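Local coordinates for protein probable starch synthase 4, chloroplastic/amyloplastic (Arabidopsis thaliana, PDB 6GNE) that belongs to the GT-B glycosyltransferase clan as a probable plastid starch synthase and holds adenosine-5'-diphosphate and glycans in its pockets, at residues Gly9-His14 with Gly43-Ile48; Lys137-Ile142 with Asp166-Cys171; Gln180-Ala185 with Gly210-Pro215; Pro310-Ile315 with Leu389-Ser394; Gly338-Leu343 with His366-Leu371. All coordinates share one frame; numbering follows the deposited sequence.

Contact 1 (Gly9-His14 with Gly43-Ile48); sequences GLYVVH and GHLVEI
G9 brings its CA beside G43 O and the ring of H44, a close passage that suits a residue without a side chain. L10 gives its N-H to H44 ND1 (3.1 Å), entering in the imidazole plane. ND1 is the acceptor, consistent with a proton on NE2, which pairs with E491. The L10 and H44 side chains lie side by side, and L10 O receives L45 N. At Y11, CG stands anti to the backbone N (chi1 174°), and the ring runs alongside L45, whose CD2 sits over one face, 4.2 Å from the ring centroid, in a CH-pi contact. The hydroxyl donates to E47 OE1 (2.8 Å) from above the carboxylate plane, the two flat groups being 75° apart. These parallel strands are the two arms of a beta-alpha-beta crossover through helix 27-41, which G43 terminates in a Schellman motif. V12 continues the pairing, N to L45 O (2.9 Å) and O from E47 N (3.0 Å); its branched side chain, on the same face as V46, packs against Y494. V13 turns to the Y11 face. H14 N donates to E47 O (2.9 Å), H14 CB meets I48 CG1 at 4.1 Å, and H14 ND1 bonds to H145.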
# COMPACT_ATOMS: atom_id res chain seq x y z
N GLY A 9 0.24 6.82 -27.01
CA GLY A 9 0.28 6.12 -25.72
C GLY A 9 1.60 5.40 -25.47
O GLY A 9 2.20 4.82 -26.37
N LEU A 10 2.06 5.48 -24.23
CA LEU A 10 3.26 4.77 -23.77
C LEU A 10 3.01 3.31 -23.47
O LEU A 10 1.89 2.91 -23.15
CB LEU A 10 3.83 5.44 -22.53
CG LEU A 10 4.15 6.93 -22.70
CD1 LEU A 10 4.52 7.52 -21.36
CD2 LEU A 10 5.24 7.15 -23.74
N TYR A 11 4.08 2.52 -23.56
CA TYR A 11 4.11 1.14 -23.14
C TYR A 11 4.85 1.11 -21.79
O TYR A 11 6.06 1.38 -21.71
CB TYR A 11 4.78 0.27 -24.21
CG TYR A 11 5.01 -1.21 -23.85
CD1 TYR A 11 4.29 -1.85 -22.83
CD2 TYR A 11 5.93 -1.97 -24.57
CE1 TYR A 11 4.51 -3.19 -22.54
CE2 TYR A 11 6.17 -3.30 -24.27
CZ TYR A 11 5.45 -3.91 -23.27
OH TYR A 11 5.69 -5.21 -22.98
N VAL A 12 4.09 0.79 -20.74
CA VAL A 12 4.54 0.88 -19.36
C VAL A 12 4.49 -0.50 -18.71
O VAL A 12 3.43 -1.12 -18.64
CB VAL A 12 3.59 1.80 -18.58
CG1 VAL A 12 4.08 2.00 -17.15
CG2 VAL A 12 3.41 3.13 -19.31
N VAL A 13 5.64 -0.97 -18.24
CA VAL A 13 5.70 -2.22 -17.47
C VAL A 13 5.96 -1.96 -15.98
O VAL A 13 6.86 -1.21 -15.63
CB VAL A 13 6.76 -3.18 -18.04
CG1 VAL A 13 6.77 -4.50 -17.27
CG2 VAL A 13 6.44 -3.48 -19.49
N HIS A 14 5.14 -2.56 -15.12
CA HIS A 14 5.32 -2.47 -13.66
C HIS A 14 5.86 -3.79 -13.17
O HIS A 14 5.29 -4.84 -13.45
CB HIS A 14 4.01 -2.15 -12.94
CG HIS A 14 3.54 -0.76 -13.13
ND1 HIS A 14 3.68 0.20 -12.16
CD2 HIS A 14 2.96 -0.15 -14.19
CE1 HIS A 14 3.21 1.35 -12.62
NE2 HIS A 14 2.76 1.16 -13.86
N GLY A 43 -5.03 5.39 -21.96
CA GLY A 43 -4.66 4.89 -23.28
C GLY A 43 -3.28 4.26 -23.37
O GLY A 43 -2.80 4.01 -24.45
N HIS A 44 -2.64 4.01 -22.25
CA HIS A 44 -1.31 3.38 -22.25
C HIS A 44 -1.45 1.88 -22.22
O HIS A 44 -2.39 1.34 -21.65
CB HIS A 44 -0.48 3.87 -21.05
CG HIS A 44 -0.43 5.35 -20.93
ND1 HIS A 44 0.29 6.13 -21.81
CD2 HIS A 44 -1.05 6.21 -20.07
CE1 HIS A 44 0.13 7.41 -21.49
NE2 HIS A 44 -0.68 7.48 -20.44
N LEU A 45 -0.51 1.21 -22.88
CA LEU A 45 -0.41 -0.23 -22.81
C LEU A 45 0.30 -0.53 -21.51
O LEU A 45 1.50 -0.34 -21.41
CB LEU A 45 0.38 -0.76 -24.00
CG LEU A 45 0.67 -2.26 -24.08
CD1 LEU A 45 -0.62 -3.07 -23.92
CD2 LEU A 45 1.40 -2.60 -25.41
N VAL A 46 -0.44 -0.96 -20.51
CA VAL A 46 0.12 -1.24 -19.19
C VAL A 46 0.20 -2.74 -18.99
O VAL A 46 -0.76 -3.47 -19.30
CB VAL A 46 -0.81 -0.65 -18.10
CG1 VAL A 46 -0.37 -1.09 -16.70
CG2 VAL A 46 -0.87 0.87 -18.23
N GLU A 47 1.32 -3.22 -18.51
CA GLU A 47 1.53 -4.65 -18.23
C GLU A 47 2.22 -4.81 -16.88
O GLU A 47 3.01 -3.95 -16.46
CB GLU A 47 2.44 -5.29 -19.27
CG GLU A 47 1.76 -5.79 -20.54
CD GLU A 47 2.77 -6.28 -21.57
OE1 GLU A 47 3.95 -6.52 -21.19
OE2 GLU A 47 2.32 -6.50 -22.72
N ILE A 48 1.93 -5.91 -16.20
CA ILE A 48 2.49 -6.13 -14.88
C ILE A 48 3.22 -7.45 -14.83
O ILE A 48 2.77 -8.41 -15.41
CB ILE A 48 1.39 -6.03 -13.83
CG1 ILE A 48 0.88 -4.58 -13.82
CG2 ILE A 48 1.93 -6.40 -12.45
CD1 ILE A 48 -0.52 -4.45 -13.30

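Contact 2 (Lys137-Ile142 with Asp166-Cys171)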
# COMPACT_ATOMS: atom_id res chain seq x y z
N LYS A 137 10.34 -7.29 -26.03
CA LYS A 137 9.49 -6.18 -25.63
C LYS A 137 10.34 -4.92 -25.51
O LYS A 137 11.48 -4.97 -25.04
CB LYS A 137 8.78 -6.48 -24.31
CG LYS A 137 7.74 -7.60 -24.35
CD LYS A 137 6.73 -7.42 -25.47
CE LYS A 137 5.41 -8.16 -25.16
NZ LYS A 137 4.53 -8.26 -26.35
N LYS A 138 9.79 -3.79 -25.95
CA LYS A 138 10.50 -2.52 -25.92
C LYS A 138 9.66 -1.47 -25.21
O LYS A 138 9.07 -0.61 -25.86
CB LYS A 138 10.82 -2.08 -27.35
CG LYS A 138 11.74 -3.04 -28.08
CD LYS A 138 12.51 -2.35 -29.20
CE LYS A 138 13.70 -3.17 -29.67
NZ LYS A 138 14.59 -3.62 -28.55
N PRO A 139 9.60 -1.56 -23.86
CA PRO A 139 8.82 -0.57 -23.11
C PRO A 139 9.47 0.81 -23.07
O PRO A 139 10.69 0.93 -23.05
CB PRO A 139 8.72 -1.19 -21.70
CG PRO A 139 9.88 -2.10 -21.61
CD PRO A 139 10.10 -2.64 -22.98
N ASP A 140 8.63 1.82 -23.06
CA ASP A 140 9.04 3.19 -22.87
C ASP A 140 9.38 3.46 -21.41
O ASP A 140 10.28 4.25 -21.15
CB ASP A 140 7.91 4.14 -23.29
CG ASP A 140 7.48 3.97 -24.75
OD1 ASP A 140 8.29 4.19 -25.68
OD2 ASP A 140 6.29 3.63 -24.94
N ILE A 141 8.60 2.85 -20.49
CA ILE A 141 8.74 3.02 -19.02
C ILE A 141 8.76 1.67 -18.37
O ILE A 141 7.91 0.84 -18.65
CB ILE A 141 7.56 3.78 -18.40
CG1 ILE A 141 7.45 5.21 -18.93
CG2 ILE A 141 7.64 3.79 -16.86
CD1 ILE A 141 8.55 6.17 -18.48
N ILE A 142 9.71 1.44 -17.48
CA ILE A 142 9.69 0.33 -16.55
C ILE A 142 9.59 0.99 -15.17
O ILE A 142 10.47 1.81 -14.77
CB ILE A 142 10.91 -0.64 -16.68
CG1 ILE A 142 10.89 -1.31 -18.06
CG2 ILE A 142 10.89 -1.72 -15.61
CD1 ILE A 142 12.19 -1.98 -18.44
N ASP A 166 17.35 -0.97 -24.40
CA ASP A 166 17.73 0.42 -24.05
C ASP A 166 16.62 1.47 -24.39
O ASP A 166 16.86 2.68 -24.42
CB ASP A 166 19.07 0.78 -24.72
CG ASP A 166 19.09 0.45 -26.23
OD1 ASP A 166 19.41 -0.71 -26.60
OD2 ASP A 166 18.81 1.35 -27.05
N SER A 167 15.40 0.96 -24.62
CA SER A 167 14.23 1.78 -24.95
C SER A 167 13.63 2.57 -23.75
O SER A 167 13.02 3.63 -23.94
CB SER A 167 13.13 0.88 -25.59
OG SER A 167 12.62 -0.11 -24.68
N ALA A 168 13.79 2.04 -22.53
CA ALA A 168 13.02 2.48 -21.39
C ALA A 168 13.71 3.48 -20.48
O ALA A 168 14.92 3.48 -20.34
CB ALA A 168 12.59 1.27 -20.57
N ARG A 169 12.90 4.33 -19.89
CA ARG A 169 13.22 5.07 -18.68
C ARG A 169 12.78 4.25 -17.46
O ARG A 169 11.75 3.57 -17.51
CB ARG A 169 12.44 6.38 -18.64
CG ARG A 169 13.20 7.63 -18.96
CD ARG A 169 13.49 7.79 -20.43
NE ARG A 169 14.87 7.44 -20.70
CZ ARG A 169 15.92 8.23 -20.46
NH1 ARG A 169 15.76 9.42 -19.86
NH2 ARG A 169 17.15 7.82 -20.80
N ILE A 170 13.52 4.40 -16.36
CA ILE A 170 13.22 3.68 -15.11
C ILE A 170 12.56 4.62 -14.11
O ILE A 170 13.06 5.73 -13.85
CB ILE A 170 14.50 3.04 -14.50
CG1 ILE A 170 15.26 2.19 -15.55
CG2 ILE A 170 14.15 2.17 -13.29
CD1 ILE A 170 14.40 1.19 -16.27
N CYS A 171 11.42 4.19 -13.59
CA CYS A 171 10.74 4.86 -12.50
C CYS A 171 10.80 3.94 -11.29
O CYS A 171 10.59 2.72 -11.39
CB CYS A 171 9.29 5.18 -12.88
SG CYS A 171 8.34 6.15 -11.66
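S167 makes the one side-chain hydrogen bond between the segments: its OG, set between backbone N and carbonyl carbon (chi1 65°), donates to P139 O at 2.7 Å from well above the carbonyl plane. A small hydroxyl residue suits this strand entrance. Main-chain bonds take over from there: R169 N reaches D140 O (2.9 Å), I142 N reaches R169 O (2.9 Å) and C171 N reaches I142 O (2.8 Å). They join neighbouring parallel strands, 141-145 and 169-174, of the Rossmann-like sheet in the N-terminal half of this GT-B protein. Carbon contacts are made on both faces. On one, the methyl of A168 lies 3.9 Å from I142 CD1, and I170 CD1 comes within 4.0 Å of I142 CB. On the other, I141 CD1 meets R169 CB (3.9 Å), the side chains crossing at about a right angle. I170 N bonds to N224 OD1 and I170 packs on W157, both residues of a glycan pocket. D140 OD2 accepts Y11 N, and R169 NH1 bonds weakly to S497 O.

Contact 3 (Gln180-Ala185 with Gly210-Pro215)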
# COMPACT_ATOMS: atom_id res chain seq x y z
N GLN A 180 14.52 -0.94 3.36
CA GLN A 180 15.57 -0.62 2.42
C GLN A 180 16.24 -1.86 1.79
O GLN A 180 16.95 -1.74 0.78
CB GLN A 180 16.59 0.32 3.09
CG GLN A 180 15.99 1.69 3.32
CD GLN A 180 16.85 2.64 4.12
OE1 GLN A 180 18.09 2.67 4.00
NE2 GLN A 180 16.19 3.46 4.92
N GLY A 181 16.00 -3.04 2.37
CA GLY A 181 16.54 -4.30 1.86
C GLY A 181 18.01 -4.48 2.07
O GLY A 181 18.67 -5.20 1.32
N THR A 182 18.55 -3.85 3.10
CA THR A 182 20.00 -3.84 3.28
C THR A 182 20.47 -5.25 3.60
O THR A 182 19.78 -6.01 4.25
CB THR A 182 20.42 -2.87 4.39
OG1 THR A 182 19.64 -3.15 5.55
CG2 THR A 182 20.20 -1.44 3.94
N ALA A 183 21.66 -5.58 3.10
CA ALA A 183 22.34 -6.84 3.39
C ALA A 183 23.87 -6.66 3.21
O ALA A 183 24.31 -5.59 2.79
CB ALA A 183 21.80 -7.92 2.44
N SER A 184 24.64 -7.71 3.50
CA SER A 184 26.07 -7.77 3.14
C SER A 184 26.25 -7.69 1.62
O SER A 184 25.40 -8.19 0.85
CB SER A 184 26.75 -9.07 3.62
OG SER A 184 26.33 -9.46 4.90
N ALA A 185 27.37 -7.11 1.22
CA ALA A 185 27.67 -6.86 -0.19
C ALA A 185 27.80 -8.14 -1.04
O ALA A 185 27.40 -8.13 -2.21
CB ALA A 185 28.93 -6.01 -0.32
N GLY A 210 30.07 -0.09 5.83
CA GLY A 210 31.00 -0.15 4.72
C GLY A 210 30.90 -1.44 3.91
O GLY A 210 31.02 -1.39 2.69
N ASP A 211 30.64 -2.56 4.59
CA ASP A 211 30.50 -3.85 3.90
C ASP A 211 29.04 -4.32 3.85
O ASP A 211 28.77 -5.50 3.80
CB ASP A 211 31.50 -4.91 4.43
CG ASP A 211 32.67 -5.15 3.45
OD1 ASP A 211 32.41 -5.49 2.27
OD2 ASP A 211 33.85 -5.00 3.85
N ARG A 212 28.13 -3.35 3.72
CA ARG A 212 26.71 -3.60 3.44
C ARG A 212 26.24 -2.77 2.24
O ARG A 212 26.78 -1.69 1.99
CB ARG A 212 25.86 -3.29 4.67
CG ARG A 212 25.90 -4.41 5.71
CD ARG A 212 25.28 -4.03 7.06
NE ARG A 212 23.81 -4.13 7.07
CZ ARG A 212 23.11 -5.27 6.96
NH1 ARG A 212 23.71 -6.46 6.83
NH2 ARG A 212 21.79 -5.22 6.97
N VAL A 213 25.25 -3.27 1.50
CA VAL A 213 24.68 -2.53 0.36
C VAL A 213 23.20 -2.22 0.55
O VAL A 213 22.52 -2.87 1.33
CB VAL A 213 24.87 -3.26 -0.97
CG1 VAL A 213 26.34 -3.22 -1.37
CG2 VAL A 213 24.35 -4.70 -0.91
N ASN A 214 22.71 -1.22 -0.17
CA ASN A 214 21.37 -0.68 0.04
C ASN A 214 20.59 -0.62 -1.28
O ASN A 214 20.82 0.27 -2.10
CB ASN A 214 21.47 0.71 0.68
CG ASN A 214 20.12 1.26 1.10
OD1 ASN A 214 19.17 1.25 0.31
ND2 ASN A 214 20.02 1.75 2.32
N PRO A 215 19.65 -1.57 -1.49
CA PRO A 215 18.88 -1.62 -2.73
C PRO A 215 18.08 -0.38 -3.04
O PRO A 215 18.08 0.07 -4.18
CB PRO A 215 17.97 -2.82 -2.51
CG PRO A 215 18.78 -3.73 -1.67
CD PRO A 215 19.53 -2.84 -0.74
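N214 places CG anti to its backbone N (chi1 -173°), and Q180 carries its CD outward on an extended chain (chi2 173°), an arrangement in which the two amide groups come within bonding distance. N214 ND2 donates to Q180 OE1 at 2.7 Å, in the carbonyl plane and on a lone pair, with the amide planes 33° apart. Both atoms have further partners, D206 for the donor and H207 for the acceptor, so these buried polar ends are well satisfied. T182 CG2 lies against N214 ND2 (3.6 Å) as an apolar neighbour. R212 bends at chi3 and brings its guanidinium back across the opposite strand, one face over A183, with NH1 3.6 Å from A183 C. Its NH2 makes a weak bond to T182 OG1 (3.3 Å). Beneath it the strands pair through V213 N to A183 O (2.8 Å), aided by weak bonds from A183 N to V213 O and from A185 N to D211 O. A185 CB packs on V213 CG1 (3.9 Å); alanine is small enough to sit close to the branched valine. G181, at positive phi, turns the chain where P215 CD faces both Q180 O and G181 O (3.2 Å to each). The whole is a short two-stranded antiparallel ribbon leading straight into helix 215-222, with N214 as its N-cap through OD1 to K217 N and the proline in the first turn.

Contact 4 (Pro310-Ile315 with Leu389-Ser394). With ADP (adenosine-5'-diphosphate), chain F.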
# COMPACT_ATOMS: atom_id res chain seq x y z
N PRO A 310 -22.31 5.18 18.25
CA PRO A 310 -21.36 5.19 17.15
C PRO A 310 -20.47 3.92 17.13
O PRO A 310 -19.98 3.49 18.17
CB PRO A 310 -20.52 6.44 17.42
CG PRO A 310 -20.56 6.59 18.88
CD PRO A 310 -21.92 6.12 19.31
N LEU A 311 -20.33 3.33 15.94
CA LEU A 311 -19.47 2.17 15.73
C LEU A 311 -18.13 2.67 15.21
O LEU A 311 -18.06 3.29 14.16
CB LEU A 311 -20.10 1.22 14.71
CG LEU A 311 -19.30 -0.03 14.35
CD1 LEU A 311 -19.24 -0.97 15.55
CD2 LEU A 311 -19.95 -0.75 13.18
N VAL A 312 -17.07 2.41 15.96
CA VAL A 312 -15.70 2.81 15.60
C VAL A 312 -15.05 1.59 14.99
O VAL A 312 -15.03 0.53 15.59
CB VAL A 312 -14.89 3.26 16.83
CG1 VAL A 312 -13.45 3.62 16.42
CG2 VAL A 312 -15.55 4.46 17.54
N GLY A 313 -14.54 1.73 13.78
CA GLY A 313 -13.84 0.63 13.11
C GLY A 313 -12.35 0.91 12.97
O GLY A 313 -11.90 2.07 13.01
N CYS A 314 -11.59 -0.16 12.87
CA CYS A 314 -10.17 -0.12 12.65
C CYS A 314 -9.80 -1.36 11.88
O CYS A 314 -10.06 -2.49 12.34
CB CYS A 314 -9.41 -0.09 13.98
SG CYS A 314 -7.62 -0.08 13.79
N ILE A 315 -9.19 -1.16 10.70
CA ILE A 315 -8.70 -2.22 9.80
C ILE A 315 -7.26 -1.91 9.48
O ILE A 315 -6.97 -0.90 8.83
CB ILE A 315 -9.48 -2.25 8.48
CG1 ILE A 315 -10.95 -2.63 8.75
CG2 ILE A 315 -8.86 -3.24 7.52
CD1 ILE A 315 -11.89 -2.23 7.66
N LEU A 389 -17.17 5.78 12.40
CA LEU A 389 -15.88 6.37 12.63
C LEU A 389 -14.80 5.33 12.32
O LEU A 389 -15.01 4.13 12.49
CB LEU A 389 -15.78 6.80 14.09
CG LEU A 389 -16.68 7.96 14.54
CD1 LEU A 389 -16.71 8.14 16.04
CD2 LEU A 389 -16.17 9.24 13.92
N PHE A 390 -13.64 5.82 11.91
CA PHE A 390 -12.51 4.98 11.51
C PHE A 390 -11.21 5.59 12.01
O PHE A 390 -10.92 6.76 11.70
CB PHE A 390 -12.47 4.83 9.99
CG PHE A 390 -11.50 3.79 9.54
CD1 PHE A 390 -10.16 4.11 9.33
CD2 PHE A 390 -11.90 2.46 9.39
CE1 PHE A 390 -9.24 3.15 8.97
CE2 PHE A 390 -10.99 1.48 8.99
CZ PHE A 390 -9.65 1.83 8.79
N ILE A 391 -10.40 4.81 12.73
CA ILE A 391 -9.19 5.37 13.36
C ILE A 391 -7.88 4.98 12.67
O ILE A 391 -7.70 3.82 12.33
CB ILE A 391 -9.12 5.05 14.87
CG1 ILE A 391 -9.11 3.54 15.15
CG2 ILE A 391 -10.25 5.73 15.61
CD1 ILE A 391 -8.34 3.21 16.42
N ILE A 392 -6.99 5.95 12.50
CA ILE A 392 -5.66 5.74 11.91
C ILE A 392 -4.67 6.57 12.77
O ILE A 392 -4.22 7.66 12.38
CB ILE A 392 -5.52 6.16 10.39
CG1 ILE A 392 -6.86 6.14 9.66
CG2 ILE A 392 -4.52 5.28 9.64
CD1 ILE A 392 -7.79 7.30 9.98
N PRO A 393 -4.34 6.07 13.93
CA PRO A 393 -3.49 6.85 14.82
C PRO A 393 -2.00 6.53 14.63
O PRO A 393 -1.31 6.19 15.61
CB PRO A 393 -4.00 6.42 16.18
CG PRO A 393 -4.23 4.98 15.97
CD PRO A 393 -4.88 4.91 14.62
N SER A 394 -1.52 6.64 13.39
CA SER A 394 -0.19 6.11 13.02
C SER A 394 0.96 6.91 13.62
O SER A 394 0.89 8.14 13.74
CB SER A 394 -0.06 6.05 11.49
OG SER A 394 -1.14 5.34 10.90
PB ADP F . -0.20 -0.54 4.77
O1B ADP F . 0.30 -0.50 3.35
O2B ADP F . -0.80 -1.84 5.23
O3B ADP F . 0.86 -0.05 5.73
PA ADP F . -2.32 1.06 3.65
O1A ADP F . -3.39 1.89 4.29
O2A ADP F . -1.51 1.77 2.60
O3A ADP F . -1.41 0.51 4.86
O5' ADP F . -2.93 -0.26 2.96
C5' ADP F . -3.70 -1.21 3.70
C4' ADP F . -4.62 -2.09 2.83
O4' ADP F . -4.70 -3.41 3.38
C3' ADP F . -6.06 -1.61 2.80
O3' ADP F . -6.66 -2.06 1.59
C2' ADP F . -6.70 -2.33 3.95
O2' ADP F . -8.10 -2.46 3.82
C1' ADP F . -6.02 -3.67 3.86
N9 ADP F . -5.91 -4.38 5.15
C8 ADP F . -5.03 -4.14 6.14
N7 ADP F . -5.20 -5.02 7.14
C5 ADP F . -6.20 -5.85 6.81
C6 ADP F . -6.91 -7.02 7.43
N6 ADP F . -6.55 -7.46 8.66
N1 ADP F . -7.92 -7.59 6.71
C2 ADP F . -8.28 -7.11 5.49
N3 ADP F . -7.68 -6.06 4.90
C4 ADP F . -6.67 -5.41 5.50
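The parallel sheet of the Rossmann-like C-terminal half, which contributes I315 to the ADP pocket, is joined here as V312 and G313 of strand 311-317 pair with L389 and F390 of strand 389-392. Three backbone bonds bind the strands: L389 N to L311 O (3.2 Å), G313 N to L389 O (2.8 Å) and I391 N to G313 O (3.1 Å). Packing divides between two faces. On the first, V312 uses both methyls: CG2 touches L389 CD1 (4.1 Å), the side chains crossing obliquely, and CG1 touches I391 CG2 (3.9 Å), those side chains at about a right angle. C314 CB adds a contact to I391 CG1, and F459 of helix 448-464 covers V312 and L389. On the second face F390 sets its CG anti to the backbone N (chi1 -169°), and its ring passes the bare backbone of G313, CD2 lying 3.6 Å from G313 O. F390 CE2 meets I315 CD1 at 4.0 Å, the side chains crossing at about a right angle, while Y384 meets the phenylalanine ring. The other branch of I315, CG2, touches the adenine at C4 (3.7 Å). Every residue taking part is buried. I315, backed by F390, offers the base an apolar surface, consistent with van der Waals contact at this point; polar bonds to ADP come from other residues such as Y384 and R317.

Contact 5 (Gly338-Leu343 with His366-Leu371); sequences GGQFVL and HDHVRL
F341 N donates to H368 O (2.8 Å), the first of three backbone bonds across this contact; R370 N to F341 O (3.0 Å) and L343 N to R370 O (3.1 Å) follow. The nearly parallel strands, 4° apart, are the arms of a beta-alpha-beta unit crossing over through helix 350-362, with strand 369-372 at the edge of the C-terminal Rossmann-like sheet. Apolar contacts lie on the face of F341 and L343. F341 CB approaches V369 CG2, while L343 CB meets L371 CG at 4.1 Å, the leucines crossing obliquely beneath helix 350-362. At the start of strand 340-346, Q340 CG lies 3.5 Å from H368 ND1, amide and imidazole planes being 59° apart; the long glutamine passes obliquely by the ring's ND1 side and takes its amide on to R297 and S303. Within 366-371, R370 grips H366 O end-on with NH1 and NH2, each at 3.0 Å, and NH2 also binds L300 O. H368 N bonds to H366 ND1 from well outside the ring plane.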
# COMPACT_ATOMS: atom_id res chain seq x y z
N GLY A 338 -19.24 5.29 25.44
CA GLY A 338 -20.54 4.77 25.07
C GLY A 338 -20.68 4.40 23.60
O GLY A 338 -21.79 4.44 23.07
N GLY A 339 -19.57 4.06 22.94
CA GLY A 339 -19.58 3.57 21.56
C GLY A 339 -19.26 2.10 21.52
O GLY A 339 -19.01 1.49 22.55
N GLN A 340 -19.28 1.55 20.31
CA GLN A 340 -18.84 0.18 20.02
C GLN A 340 -17.59 0.21 19.16
O GLN A 340 -17.30 1.21 18.52
CB GLN A 340 -19.95 -0.57 19.29
CG GLN A 340 -21.29 -0.58 20.02
CD GLN A 340 -22.40 -1.27 19.24
OE1 GLN A 340 -22.57 -1.02 18.06
NE2 GLN A 340 -23.16 -2.13 19.91
N PHE A 341 -16.84 -0.88 19.16
CA PHE A 341 -15.56 -0.97 18.48
C PHE A 341 -15.37 -2.34 17.79
O PHE A 341 -15.50 -3.39 18.43
CB PHE A 341 -14.44 -0.75 19.49
CG PHE A 341 -13.13 -0.37 18.88
CD1 PHE A 341 -12.32 -1.31 18.27
CD2 PHE A 341 -12.73 0.94 18.88
CE1 PHE A 341 -11.13 -0.96 17.68
CE2 PHE A 341 -11.52 1.32 18.28
CZ PHE A 341 -10.73 0.37 17.68
N VAL A 342 -15.01 -2.31 16.51
CA VAL A 342 -14.69 -3.49 15.74
C VAL A 342 -13.28 -3.36 15.17
O VAL A 342 -13.03 -2.45 14.40
CB VAL A 342 -15.65 -3.68 14.55
CG1 VAL A 342 -15.26 -4.89 13.74
CG2 VAL A 342 -17.04 -3.96 15.08
N LEU A 343 -12.40 -4.27 15.56
CA LEU A 343 -11.04 -4.30 15.05
C LEU A 343 -10.91 -5.49 14.11
O LEU A 343 -11.29 -6.63 14.45
CB LEU A 343 -10.00 -4.44 16.17
CG LEU A 343 -8.53 -4.61 15.78
CD1 LEU A 343 -8.03 -3.40 15.00
CD2 LEU A 343 -7.68 -4.76 17.01
N HIS A 366 -18.91 -9.84 24.10
CA HIS A 366 -19.34 -8.54 24.62
C HIS A 366 -20.31 -7.91 23.63
O HIS A 366 -20.19 -8.09 22.40
CB HIS A 366 -18.14 -7.59 24.82
CG HIS A 366 -18.42 -6.45 25.75
ND1 HIS A 366 -18.62 -5.16 25.30
CD2 HIS A 366 -18.55 -6.40 27.10
CE1 HIS A 366 -18.84 -4.37 26.33
NE2 HIS A 366 -18.79 -5.09 27.43
N ASP A 367 -21.24 -7.14 24.16
CA ASP A 367 -22.22 -6.46 23.34
C ASP A 367 -21.67 -5.36 22.42
O ASP A 367 -22.30 -5.04 21.42
CB ASP A 367 -23.31 -5.83 24.21
CG ASP A 367 -24.26 -6.82 24.80
OD1 ASP A 367 -24.14 -8.05 24.57
OD2 ASP A 367 -25.12 -6.33 25.55
N HIS A 368 -20.53 -4.76 22.77
CA HIS A 368 -20.04 -3.54 22.13
C HIS A 368 -18.61 -3.61 21.56
O HIS A 368 -18.21 -2.70 20.87
CB HIS A 368 -20.16 -2.37 23.13
CG HIS A 368 -21.52 -2.24 23.74
ND1 HIS A 368 -22.52 -1.44 23.22
CD2 HIS A 368 -22.06 -2.85 24.83
CE1 HIS A 368 -23.61 -1.56 23.96
NE2 HIS A 368 -23.36 -2.41 24.94
N VAL A 369 -17.84 -4.66 21.84
CA VAL A 369 -16.47 -4.76 21.34
C VAL A 369 -16.20 -6.13 20.74
O VAL A 369 -16.41 -7.13 21.41
CB VAL A 369 -15.46 -4.46 22.46
CG1 VAL A 369 -14.03 -4.59 21.96
CG2 VAL A 369 -15.66 -3.03 22.94
N ARG A 370 -15.72 -6.16 19.50
CA ARG A 370 -15.26 -7.42 18.89
C ARG A 370 -13.96 -7.21 18.16
O ARG A 370 -13.80 -6.23 17.46
CB ARG A 370 -16.31 -7.99 17.94
CG ARG A 370 -16.07 -9.46 17.57
CD ARG A 370 -16.50 -10.48 18.62
NE ARG A 370 -17.94 -10.47 18.86
CZ ARG A 370 -18.57 -9.95 19.94
NH1 ARG A 370 -17.87 -9.37 20.92
NH2 ARG A 370 -19.92 -9.97 20.04
N LEU A 371 -13.04 -8.14 18.36
CA LEU A 371 -11.71 -8.11 17.75
C LEU A 371 -11.59 -9.30 16.84
O LEU A 371 -11.84 -10.42 17.26
CB LEU A 371 -10.62 -8.18 18.83
CG LEU A 371 -10.21 -6.85 19.43
CD1 LEU A 371 -11.38 -6.18 20.11
CD2 LEU A 371 -9.09 -7.04 20.44

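The five contacts divide between the two halves of a GT-B fold. Contacts 1 and 2, with centres 10 Å apart, join successive strands of one sheet: strand 11-15 lies between 45-51 and 141-145, and the two contacts touch directly, V13 N reaching I141 O. Contact 3 follows in the chain, 26 Å from contact 2 between centres, as a separate two-stranded ribbon in the same N-terminal half. Contacts 4 and 5, with centres 11 Å apart, share the second sheet, where strand 311-317 lies between 340-346 and 389-392; contact 5 is nested within the loop closed by contact 4. About 36 Å separates the centres of contacts 1 and 4, on opposite sides of the chain's centre, with ADP bound by residues from both halves.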